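Local structure of probable starch synthase 4, chloroplastic/amyloplastic (Arabidopsis thaliana, 6GNE) at residues R309-G323 with I383-E397. The protein is a probable starch synthase of the GT-B glycosyltransferase clan, which binds ADP and a glycan in the cleft between its two Rossmann-like domains. Numbering follows the deposited sequence.
Sequences RPLVGCITRLVPQKG and IYAASDLFIIPSIFE. With ADP (adenosine-5'-diphosphate), chain F; AC1 (4,6-dideoxy-4-{[(1S,4R,5S,6S)-4,5,6-trihydroxy-3-(hydroxymethyl)cyclohex-2-en-1-yl]amino}-alpha-D-glucopyranose), chain C.
Strands 311-317 and 389-392 pair in parallel, their axes 39° apart, through Leu389 N to Leu311 O, Gly313 N to Leu389 O (2.8 Å) and Ile391 N to Gly313 O. Asp388, just before the second strand, points toward the first segment, and its OD2 takes the Leu311 N-H almost straight (2.9 Å) on the anti lone pair while also pairing with Lys293. Val312 meets Leu389 and Ile391 on one face of the sheet. On the other, Ile315 CD1 sits over the centre of the Tyr384 ring, 3.6 Å from its centroid, and against Ile383 CG2; the Tyr384 hydroxyl reaches ADP O2' at the ring edge. Beyond the strands the two segments meet again: Gln321 O accepts from Ile395 N (2.7 Å), and Gln321 CG lies over the Phe396 ring, its amide stacked 24° from the ring plane. The extended Gln321 chain, with CG anti to the backbone N (chi1 173°), carries NE2 to AC1 O2B (2.9 Å). Lys322 NZ forms a salt bridge with Glu397 OE1 (2.8 Å) and also bonds ADP O3A and O3B, while Ser394 OG donates to Glu397 OE2 (2.7 Å). Arg317 adds two nearly straight bonds to the terminal phosphate. These strands are central in the parallel 3-2-1-4-5-6 sheet of a Rossmann-like domain, and the loops after them line the ligand cleft of the GT-B fold.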
loop_
_atom_site.group_PDB
_atom_site.type_symbol
_atom_site.label_atom_id
_atom_site.label_comp_id
_atom_site.label_asym_id
_atom_site.label_seq_id
_atom_site.Cartn_x
_atom_site.Cartn_y
_atom_site.Cartn_z
ATOM N N ARG A 309 22.940 13.833 17.733
ATOM C CA ARG A 309 22.777 14.237 16.357
ATOM C C ARG A 309 21.566 13.446 15.833
ATOM O O ARG A 309 21.601 12.221 15.820
ATOM C CB ARG A 309 24.055 13.943 15.576
ATOM C CG ARG A 309 24.103 14.636 14.251
ATOM C CD ARG A 309 25.410 14.443 13.500
ATOM N NE ARG A 309 26.237 15.648 13.472
ATOM C CZ ARG A 309 26.313 16.560 12.486
ATOM N NH1 ARG A 309 27.151 17.580 12.644
ATOM N NH2 ARG A 309 25.613 16.488 11.346
ATOM N N PRO A 310 20.474 14.137 15.452
ATOM C CA PRO A 310 19.282 13.422 15.005
ATOM C C PRO A 310 19.483 12.753 13.621
ATOM O O PRO A 310 20.034 13.370 12.713
ATOM C CB PRO A 310 18.221 14.521 14.941
ATOM C CG PRO A 310 18.987 15.739 14.639
ATOM C CD PRO A 310 20.297 15.590 15.353
ATOM N N LEU A 311 19.067 11.493 13.519
ATOM C CA LEU A 311 19.105 10.737 12.275
ATOM C C LEU A 311 17.736 10.839 11.622
ATOM O O LEU A 311 16.746 10.413 12.193
ATOM C CB LEU A 311 19.448 9.271 12.549
ATOM C CG LEU A 311 19.504 8.341 11.340
ATOM C CD1 LEU A 311 20.681 8.702 10.454
ATOM C CD2 LEU A 311 19.638 6.901 11.795
ATOM N N VAL A 312 17.687 11.414 10.428
ATOM C CA VAL A 312 16.448 11.572 9.663
ATOM C C VAL A 312 16.425 10.442 8.652
ATOM O O VAL A 312 17.369 10.256 7.898
ATOM C CB VAL A 312 16.408 12.923 8.911
ATOM C CG1 VAL A 312 15.129 13.029 8.073
ATOM C CG2 VAL A 312 16.511 14.108 9.886
ATOM N N GLY A 313 15.362 9.659 8.659
ATOM C CA GLY A 313 15.204 8.563 7.695
ATOM C C GLY A 313 14.087 8.851 6.704
ATOM O O GLY A 313 13.174 9.660 6.959
ATOM N N CYS A 314 14.201 8.218 5.544
ATOM C CA CYS A 314 13.215 8.280 4.501
ATOM C C CYS A 314 13.275 6.970 3.752
ATOM O O CYS A 314 14.340 6.600 3.228
ATOM C CB CYS A 314 13.507 9.437 3.546
ATOM S SG CYS A 314 12.332 9.553 2.176
ATOM N N ILE A 315 12.132 6.271 3.703
ATOM C CA ILE A 315 11.947 4.986 3.001
ATOM C C ILE A 315 10.740 5.135 2.110
ATOM O O ILE A 315 9.619 5.296 2.596
ATOM C CB ILE A 315 11.681 3.836 3.973
ATOM C CG1 ILE A 315 12.918 3.599 4.854
ATOM C CG2 ILE A 315 11.338 2.570 3.207
ATOM C CD1 ILE A 315 12.618 2.863 6.128
ATOM N N THR A 316 10.947 5.059 0.807
ATOM C CA THR A 316 9.889 5.412 -0.130
ATOM C C THR A 316 10.239 4.986 -1.551
ATOM O O THR A 316 11.401 4.733 -1.882
ATOM C CB THR A 316 9.661 6.946 -0.119
ATOM O OG1 THR A 316 8.495 7.273 -0.874
ATOM C CG2 THR A 316 10.864 7.688 -0.692
ATOM N N ARG A 317 9.212 4.901 -2.381
ATOM C CA ARG A 317 9.401 4.851 -3.810
ATOM C C ARG A 317 9.616 6.305 -4.200
ATOM O O ARG A 317 8.986 7.183 -3.656
ATOM C CB ARG A 317 8.177 4.242 -4.527
ATOM C CG ARG A 317 7.945 2.764 -4.170
ATOM C CD ARG A 317 6.600 2.172 -4.619
ATOM N NE ARG A 317 5.469 3.089 -4.347
ATOM C CZ ARG A 317 4.911 3.917 -5.235
ATOM N NH1 ARG A 317 5.355 3.937 -6.486
ATOM N NH2 ARG A 317 3.879 4.710 -4.887
ATOM N N LEU A 318 10.515 6.539 -5.141
ATOM C CA LEU A 318 10.864 7.868 -5.572
ATOM C C LEU A 318 10.104 8.210 -6.851
ATOM O O LEU A 318 10.605 8.044 -7.956
ATOM C CB LEU A 318 12.365 7.957 -5.766
ATOM C CG LEU A 318 13.239 7.794 -4.512
ATOM C CD1 LEU A 318 14.675 7.568 -4.945
ATOM C CD2 LEU A 318 13.164 9.010 -3.608
ATOM N N VAL A 319 8.883 8.691 -6.657
ATOM C CA VAL A 319 7.967 9.097 -7.741
ATOM C C VAL A 319 7.346 10.441 -7.355
ATOM O O VAL A 319 7.287 10.767 -6.185
ATOM C CB VAL A 319 6.865 8.009 -7.975
ATOM C CG1 VAL A 319 7.508 6.679 -8.363
ATOM C CG2 VAL A 319 5.980 7.784 -6.733
ATOM N N PRO A 320 6.860 11.226 -8.329
ATOM C CA PRO A 320 6.313 12.560 -7.988
ATOM C C PRO A 320 5.360 12.613 -6.818
ATOM O O PRO A 320 5.388 13.579 -6.073
ATOM C CB PRO A 320 5.599 12.973 -9.257
ATOM C CG PRO A 320 6.361 12.287 -10.363
ATOM C CD PRO A 320 7.002 11.052 -9.790
ATOM N N GLN A 321 4.534 11.579 -6.638
ATOM C CA GLN A 321 3.560 11.558 -5.555
ATOM C C GLN A 321 4.205 11.858 -4.187
ATOM O O GLN A 321 3.600 12.558 -3.328
ATOM C CB GLN A 321 2.857 10.212 -5.516
ATOM C CG GLN A 321 1.924 9.987 -4.325
ATOM C CD GLN A 321 1.471 8.557 -4.176
ATOM O OE1 GLN A 321 1.418 7.824 -5.160
ATOM N NE2 GLN A 321 1.150 8.146 -2.930
ATOM N N LYS A 322 5.415 11.342 -4.000
ATOM C CA LYS A 322 6.095 11.376 -2.715
ATOM C C LYS A 322 6.844 12.697 -2.418
ATOM O O LYS A 322 7.481 12.823 -1.371
ATOM C CB LYS A 322 7.067 10.196 -2.647
ATOM C CG LYS A 322 6.386 8.855 -2.834
ATOM C CD LYS A 322 5.425 8.522 -1.684
ATOM C CE LYS A 322 4.941 7.096 -1.775
ATOM N NZ LYS A 322 3.784 6.826 -0.899
ATOM N N GLY A 323 6.746 13.667 -3.328
ATOM C CA GLY A 323 7.367 14.964 -3.150
ATOM C C GLY A 323 8.892 14.848 -3.241
ATOM O O GLY A 323 9.602 15.193 -2.306
ATOM N N ILE A 383 16.231 0.841 9.473
ATOM C CA ILE A 383 16.106 2.301 9.298
ATOM C C ILE A 383 14.989 2.885 10.119
ATOM O O ILE A 383 15.186 3.927 10.752
ATOM C CB ILE A 383 16.018 2.728 7.816
ATOM C CG1 ILE A 383 17.385 2.555 7.155
ATOM C CG2 ILE A 383 15.581 4.178 7.692
ATOM C CD1 ILE A 383 17.355 2.655 5.646
ATOM N N TYR A 384 13.827 2.247 10.115
ATOM C CA TYR A 384 12.720 2.675 10.998
ATOM C C TYR A 384 13.214 2.645 12.460
ATOM O O TYR A 384 13.035 3.612 13.201
ATOM C CB TYR A 384 11.489 1.775 10.864
ATOM C CG TYR A 384 10.696 1.894 9.570
ATOM C CD1 TYR A 384 10.067 3.097 9.206
ATOM C CD2 TYR A 384 10.519 0.789 8.730
ATOM C CE1 TYR A 384 9.320 3.208 8.034
ATOM C CE2 TYR A 384 9.769 0.887 7.540
ATOM C CZ TYR A 384 9.163 2.094 7.192
ATOM O OH TYR A 384 8.423 2.165 6.033
ATOM N N ALA A 385 13.843 1.553 12.871
ATOM C CA ALA A 385 14.329 1.412 14.231
ATOM C C ALA A 385 15.354 2.471 14.615
ATOM O O ALA A 385 15.233 3.090 15.678
ATOM C CB ALA A 385 14.949 0.035 14.420
ATOM N N ALA A 386 16.359 2.670 13.754
ATOM C CA ALA A 386 17.457 3.584 14.055
ATOM C C ALA A 386 17.085 5.078 14.052
ATOM O O ALA A 386 17.662 5.853 14.796
ATOM C CB ALA A 386 18.621 3.352 13.096
ATOM N N SER A 387 16.139 5.461 13.216
ATOM C CA SER A 387 15.909 6.875 12.937
ATOM C C SER A 387 15.176 7.568 14.093
ATOM O O SER A 387 14.366 6.950 14.772
ATOM C CB SER A 387 15.149 7.041 11.609
ATOM O OG SER A 387 13.853 6.489 11.689
ATOM N N ASP A 388 15.503 8.839 14.309
ATOM C CA ASP A 388 14.807 9.697 15.257
ATOM C C ASP A 388 13.637 10.422 14.608
ATOM O O ASP A 388 12.636 10.738 15.280
ATOM C CB ASP A 388 15.750 10.733 15.791
ATOM C CG ASP A 388 16.935 10.112 16.449
ATOM O OD1 ASP A 388 16.721 9.356 17.425
ATOM O OD2 ASP A 388 18.062 10.338 15.944
ATOM N N LEU A 389 13.791 10.702 13.312
ATOM C CA LEU A 389 12.817 11.429 12.539
ATOM C C LEU A 389 12.611 10.706 11.210
ATOM O O LEU A 389 13.527 10.067 10.684
ATOM C CB LEU A 389 13.341 12.846 12.287
ATOM C CG LEU A 389 13.458 13.774 13.501
ATOM C CD1 LEU A 389 14.213 15.044 13.205
ATOM C CD2 LEU A 389 12.070 14.149 13.956
ATOM N N PHE A 390 11.411 10.856 10.667
ATOM C CA PHE A 390 11.006 10.196 9.430
ATOM C C PHE A 390 10.163 11.140 8.580
ATOM O O PHE A 390 9.147 11.657 9.060
ATOM C CB PHE A 390 10.210 8.921 9.738
ATOM C CG PHE A 390 9.982 8.070 8.529
ATOM C CD1 PHE A 390 8.892 8.300 7.693
ATOM C CD2 PHE A 390 10.901 7.084 8.178
ATOM C CE1 PHE A 390 8.697 7.565 6.546
ATOM C CE2 PHE A 390 10.703 6.307 7.029
ATOM C CZ PHE A 390 9.599 6.555 6.213
ATOM N N ILE A 391 10.550 11.335 7.317
ATOM C CA ILE A 391 9.873 12.346 6.483
ATOM C C ILE A 391 8.939 11.757 5.418
ATOM O O ILE A 391 9.309 10.809 4.742
ATOM C CB ILE A 391 10.871 13.327 5.825
ATOM C CG1 ILE A 391 11.896 12.619 4.928
ATOM C CG2 ILE A 391 11.569 14.158 6.887
ATOM C CD1 ILE A 391 12.350 13.509 3.782
ATOM N N ILE A 392 7.758 12.346 5.278
ATOM C CA ILE A 392 6.764 11.953 4.267
ATOM C C ILE A 392 6.189 13.267 3.694
ATOM O O ILE A 392 5.075 13.706 4.029
ATOM C CB ILE A 392 5.577 11.056 4.812
ATOM C CG1 ILE A 392 5.957 10.281 6.072
ATOM C CG2 ILE A 392 5.071 10.072 3.756
ATOM C CD1 ILE A 392 6.020 11.106 7.342
ATOM N N PRO A 393 6.938 13.914 2.831
ATOM C CA PRO A 393 6.489 15.201 2.332
ATOM C C PRO A 393 5.695 15.075 1.027
ATOM O O PRO A 393 6.032 15.730 0.020
ATOM C CB PRO A 393 7.812 15.923 2.124
ATOM C CG PRO A 393 8.658 14.841 1.592
ATOM C CD PRO A 393 8.320 13.655 2.451
ATOM N N SER A 394 4.645 14.249 1.048
ATOM C CA SER A 394 3.955 13.824 -0.186
ATOM C C SER A 394 3.152 14.950 -0.842
ATOM O O SER A 394 2.560 15.790 -0.155
ATOM C CB SER A 394 3.048 12.621 0.100
ATOM O OG SER A 394 3.761 11.575 0.744
ATOM N N ILE A 395 3.147 14.962 -2.175
ATOM C CA ILE A 395 2.267 15.866 -2.928
ATOM C C ILE A 395 0.815 15.435 -2.698
ATOM O O ILE A 395 -0.050 16.258 -2.464
ATOM C CB ILE A 395 2.628 15.892 -4.438
ATOM C CG1 ILE A 395 4.102 16.330 -4.647
ATOM C CG2 ILE A 395 1.692 16.806 -5.226
ATOM C CD1 ILE A 395 4.498 17.616 -3.946
ATOM N N PHE A 396 0.568 14.128 -2.747
ATOM C CA PHE A 396 -0.710 13.523 -2.301
ATOM C C PHE A 396 -0.446 12.111 -1.756
ATOM O O PHE A 396 0.539 11.499 -2.081
ATOM C CB PHE A 396 -1.768 13.505 -3.442
ATOM C CG PHE A 396 -1.490 12.477 -4.519
ATOM C CD1 PHE A 396 -0.637 12.772 -5.589
ATOM C CD2 PHE A 396 -2.072 11.199 -4.455
ATOM C CE1 PHE A 396 -0.368 11.838 -6.576
ATOM C CE2 PHE A 396 -1.815 10.258 -5.444
ATOM C CZ PHE A 396 -0.960 10.585 -6.506
ATOM N N GLU A 397 -1.334 11.608 -0.925
ATOM C CA GLU A 397 -1.083 10.360 -0.257
ATOM C C GLU A 397 -2.429 9.724 0.180
ATOM O O GLU A 397 -2.998 10.099 1.214
ATOM C CB GLU A 397 -0.145 10.582 0.933
ATOM C CG GLU A 397 0.494 9.320 1.473
ATOM C CD GLU A 397 1.484 8.688 0.515
ATOM O OE1 GLU A 397 1.224 7.581 0.065
ATOM O OE2 GLU A 397 2.531 9.278 0.198
HETATM P PB ADP F . 3.126 3.336 -1.463
HETATM O O1B ADP F . 2.008 2.336 -1.443
HETATM O O2B ADP F . 4.490 2.813 -1.810
HETATM O O3B ADP F . 2.765 4.534 -2.311
HETATM P PA ADP F . 2.820 3.147 1.399
HETATM O O1A ADP F . 3.338 4.004 2.519
HETATM O O2A ADP F . 1.337 2.888 1.430
HETATM O O3A ADP F . 3.287 3.878 0.043
HETATM O "O5'" ADP F . 3.553 1.719 1.368
HETATM C "C5'" ADP F . 4.972 1.592 1.263
HETATM C "C4'" ADP F . 5.524 0.245 1.766
HETATM O "O4'" ADP F . 6.649 -0.148 0.965
HETATM C "C3'" ADP F . 6.078 0.310 3.174
HETATM O "O3'" ADP F . 6.009 -0.985 3.748
HETATM C "C2'" ADP F . 7.526 0.672 2.971
HETATM O "O2'" ADP F . 8.350 0.283 4.055
HETATM C "C1'" ADP F . 7.847 -0.125 1.742
HETATM N N9 ADP F . 8.923 0.459 0.911
HETATM C C8 ADP F . 8.824 1.492 0.066
HETATM N N7 ADP F . 10.005 1.709 -0.557
HETATM C C5 ADP F . 10.884 0.797 -0.110
HETATM C C6 ADP F . 12.322 0.460 -0.347
HETATM N N6 ADP F . 13.061 1.193 -1.218
HETATM N N1 ADP F . 12.842 -0.592 0.347
HETATM C C2 ADP F . 12.087 -1.296 1.229
HETATM N N3 ADP F . 10.795 -1.030 1.484
HETATM C C4 ADP F . 10.158 -0.019 0.861
HETATM C C1 AC1 C . 0.304 0.162 -7.104
HETATM O O2 AC1 C . -2.072 0.453 -7.491
HETATM C C2 AC1 C . -1.063 0.434 -6.468
HETATM C C4A AC1 C . -1.568 3.683 0.124
HETATM C C3 AC1 C . -1.048 1.721 -5.628
HETATM O O3 AC1 C . -2.342 1.850 -5.032
HETATM C C4 AC1 C . 0.071 1.649 -4.584
HETATM N N4A AC1 C . 0.133 2.799 -3.664
HETATM C C5 AC1 C . 1.370 1.463 -5.371
HETATM O O5 AC1 C . 1.316 0.233 -6.098
HETATM C C6 AC1 C . 2.604 1.361 -4.491
HETATM C C1B AC1 C . -0.940 3.179 -2.734
HETATM C C2B AC1 C . -0.766 4.584 -2.104
HETATM O O2B AC1 C . 0.280 5.362 -2.718
HETATM C C3B AC1 C . -0.571 4.581 -0.592
HETATM O O3B AC1 C . -0.854 5.903 -0.142
HETATM O O4 AC1 C . -1.258 3.660 1.518
HETATM C C5B AC1 C . -1.589 2.303 -0.462
HETATM C C7B AC1 C . -1.246 2.080 -1.735
HETATM C C6B AC1 C . -2.068 1.142 0.378
HETATM O O6B AC1 C . -3.442 1.316 0.746
HETATM O O HOH W 1 6.619 11.175 0.850
#